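Local coordinates for protein probable porin (Pseudomonas aeruginosa, PDB 2Y0H) that probably forms a diffusion channel across the bacterial outer membrane, as a barrel porin of the OprD family, at residues F294-P297 against Q298-S301. Sequence-based numbering, arbitrary orientation.
Sequences FTRP and QEKS
Arg296 and Glu299 close a local tight turn at the end of the loop that leads from strand 259-269 into strand 300-309 of the barrel. The backbone bond runs from Glu299 N to Arg296 O, 3.0 Å long. Pro297 and Gln298 fill the two corners, and Gln298 has a positive phi of 65°.

The Glu299 side chain adds a second bond across the turn. Its CG stands anti to the backbone N (chi1 -173°), and the extended chain folds back over residues 294-296. Arg296 N donates to Glu299 OE1 at 3.1 Å, nearly in line with the C-O bond. This ties the carboxylate to the backbone. The other oxygen, Glu299 OE2, lies 3.2 Å from Phe294 CD2, with ring and carboxylate planes 36° apart. Arg296 CB rests 3.4 Å from Glu299 OE1, while its guanidinium goes on to a salt bridge with Glu341. Glu341 also brings a carboxylate oxygen close to Glu299 OE2. Arg296 probably offsets the charge of this pair, though a shared proton is also possible.

Further along, one water links the two arms. It lies 2.9 Å from Phe294 O and 2.7 Å from Ser301 OG, with a weak bond to Glu299 O; it has too few protons for every acceptor in reach. Ser301 OG is also held by Asn287. At the centre is a type II beta turn from Arg296 to Glu299, braced by the Glu299 side chain, that leads the chain into a strand of the porin barrel.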
ATOM      1  N   PHE A 294      -4.290  12.504   2.056  1.00 29.23           N
ATOM      2  CA  PHE A 294      -5.073  13.501   1.314  1.00 26.14           C
ATOM      3  C   PHE A 294      -6.437  12.966   0.883  1.00 27.49           C
ATOM      4  O   PHE A 294      -6.888  13.182  -0.247  1.00 27.84           O
ATOM      5  CB  PHE A 294      -4.268  14.023   0.115  1.00 30.45           C
ATOM      6  CG  PHE A 294      -3.137  14.923   0.512  1.00 28.06           C
ATOM      7  CD1 PHE A 294      -1.947  14.391   0.982  1.00 26.71           C
ATOM      8  CD2 PHE A 294      -3.282  16.300   0.465  1.00 24.31           C
ATOM      9  CE1 PHE A 294      -0.906  15.221   1.377  1.00 24.80           C
ATOM     10  CE2 PHE A 294      -2.240  17.142   0.858  1.00 25.48           C
ATOM     11  CZ  PHE A 294      -1.057  16.598   1.320  1.00 25.36           C
ATOM     12  N   THR A 295      -7.086  12.257   1.800  1.00 25.29           N
ATOM     13  CA  THR A 295      -8.405  11.686   1.563  1.00 28.00           C
ATOM     14  C   THR A 295      -9.396  12.147   2.627  1.00 28.06           C
ATOM     15  O   THR A 295     -10.358  11.448   2.926  1.00 29.17           O
ATOM     16  CB  THR A 295      -8.353  10.143   1.544  1.00 28.80           C
ATOM     17  OG1 THR A 295      -7.694   9.666   2.731  1.00 23.61           O
ATOM     18  CG2 THR A 295      -7.599   9.649   0.289  1.00 28.84           C
ATOM     19  N   ARG A 296      -9.158  13.326   3.196  1.00 30.04           N
ATOM     20  CA  ARG A 296     -10.021  13.854   4.259  1.00 30.89           C
ATOM     21  C   ARG A 296     -11.352  14.306   3.671  1.00 27.48           C
ATOM     22  O   ARG A 296     -11.455  14.484   2.456  1.00 26.33           O
ATOM     23  CB  ARG A 296      -9.311  14.991   5.005  1.00 31.06           C
ATOM     24  CG  ARG A 296      -8.132  14.501   5.830  1.00 32.31           C
ATOM     25  CD  ARG A 296      -7.219  15.627   6.260  1.00 33.81           C
ATOM     26  NE  ARG A 296      -7.850  16.484   7.256  1.00 37.00           N
ATOM     27  CZ  ARG A 296      -7.192  17.389   7.975  1.00 39.66           C
ATOM     28  NH1 ARG A 296      -5.885  17.547   7.802  1.00 35.23           N
ATOM     29  NH2 ARG A 296      -7.837  18.131   8.867  1.00 32.03           N
ATOM     30  N   PRO A 297     -12.382  14.483   4.520  1.00 31.09           N
ATOM     31  CA  PRO A 297     -13.714  14.737   3.942  1.00 28.83           C
ATOM     32  C   PRO A 297     -13.706  15.947   2.991  1.00 33.16           C
ATOM     33  O   PRO A 297     -13.211  17.018   3.361  1.00 33.15           O
ATOM     34  CB  PRO A 297     -14.592  15.003   5.174  1.00 30.55           C
ATOM     35  CG  PRO A 297     -13.844  14.363   6.337  1.00 26.09           C
ATOM     36  CD  PRO A 297     -12.392  14.497   6.000  1.00 27.87           C
ATOM     37  N   GLN A 298     -14.208  15.757   1.773  1.00 27.81           N
ATOM     38  CA  GLN A 298     -14.299  16.827   0.773  1.00 34.09           C
ATOM     39  C   GLN A 298     -12.972  17.407   0.249  1.00 30.96           C
ATOM     40  O   GLN A 298     -12.964  18.442  -0.407  1.00 32.24           O
ATOM     41  CB  GLN A 298     -15.197  17.962   1.279  1.00 37.10           C
ATOM     42  CG  GLN A 298     -16.632  17.539   1.482  1.00 44.27           C
ATOM     43  CD  GLN A 298     -17.512  18.664   1.972  1.00 54.88           C
ATOM     44  OE1 GLN A 298     -17.471  19.031   3.145  1.00 61.01           O
ATOM     45  NE2 GLN A 298     -18.321  19.220   1.074  1.00 59.44           N
ATOM     46  N   GLU A 299     -11.855  16.745   0.518  1.00 31.77           N
ATOM     47  CA  GLU A 299     -10.569  17.303   0.128  1.00 30.31           C
ATOM     48  C   GLU A 299     -10.281  17.216  -1.374  1.00 29.84           C
ATOM     49  O   GLU A 299     -10.482  16.181  -1.993  1.00 31.39           O
ATOM     50  CB  GLU A 299      -9.450  16.628   0.899  1.00 27.61           C
ATOM     51  CG  GLU A 299      -8.086  17.258   0.684  1.00 27.59           C
ATOM     52  CD  GLU A 299      -7.078  16.713   1.671  1.00 29.05           C
ATOM     53  OE1 GLU A 299      -7.396  15.697   2.314  1.00 31.27           O
ATOM     54  OE2 GLU A 299      -5.982  17.288   1.815  1.00 31.04           O
ATOM     55  N   LYS A 300      -9.802  18.315  -1.941  1.00 29.48           N
ATOM     56  CA  LYS A 300      -9.332  18.344  -3.324  1.00 30.02           C
ATOM     57  C   LYS A 300      -7.834  18.576  -3.292  1.00 28.44           C
ATOM     58  O   LYS A 300      -7.363  19.471  -2.601  1.00 31.78           O
ATOM     59  CB  LYS A 300      -9.982  19.497  -4.093  1.00 33.40           C
ATOM     60  CG  LYS A 300     -11.482  19.365  -4.341  1.00 35.06           C
ATOM     61  CD  LYS A 300     -12.052  20.726  -4.749  1.00 40.75           C
ATOM     62  CE  LYS A 300     -13.523  20.650  -5.147  1.00 48.25           C
ATOM     63  NZ  LYS A 300     -14.203  21.972  -5.029  1.00 52.53           N
ATOM     64  N   SER A 301      -7.076  17.778  -4.031  1.00 26.20           N
ATOM     65  CA  SER A 301      -5.624  17.904  -3.984  1.00 29.39           C
ATOM     66  C   SER A 301      -5.001  17.627  -5.329  1.00 28.76           C
ATOM     67  O   SER A 301      -5.560  16.896  -6.158  1.00 26.25           O
ATOM     68  CB  SER A 301      -5.019  16.965  -2.928  1.00 27.24           C
ATOM     69  OG  SER A 301      -5.374  15.611  -3.177  1.00 28.69           O
TER
HETATM   70  O   HOH W   1      -7.804  15.183  -2.182  1.00 29.37           O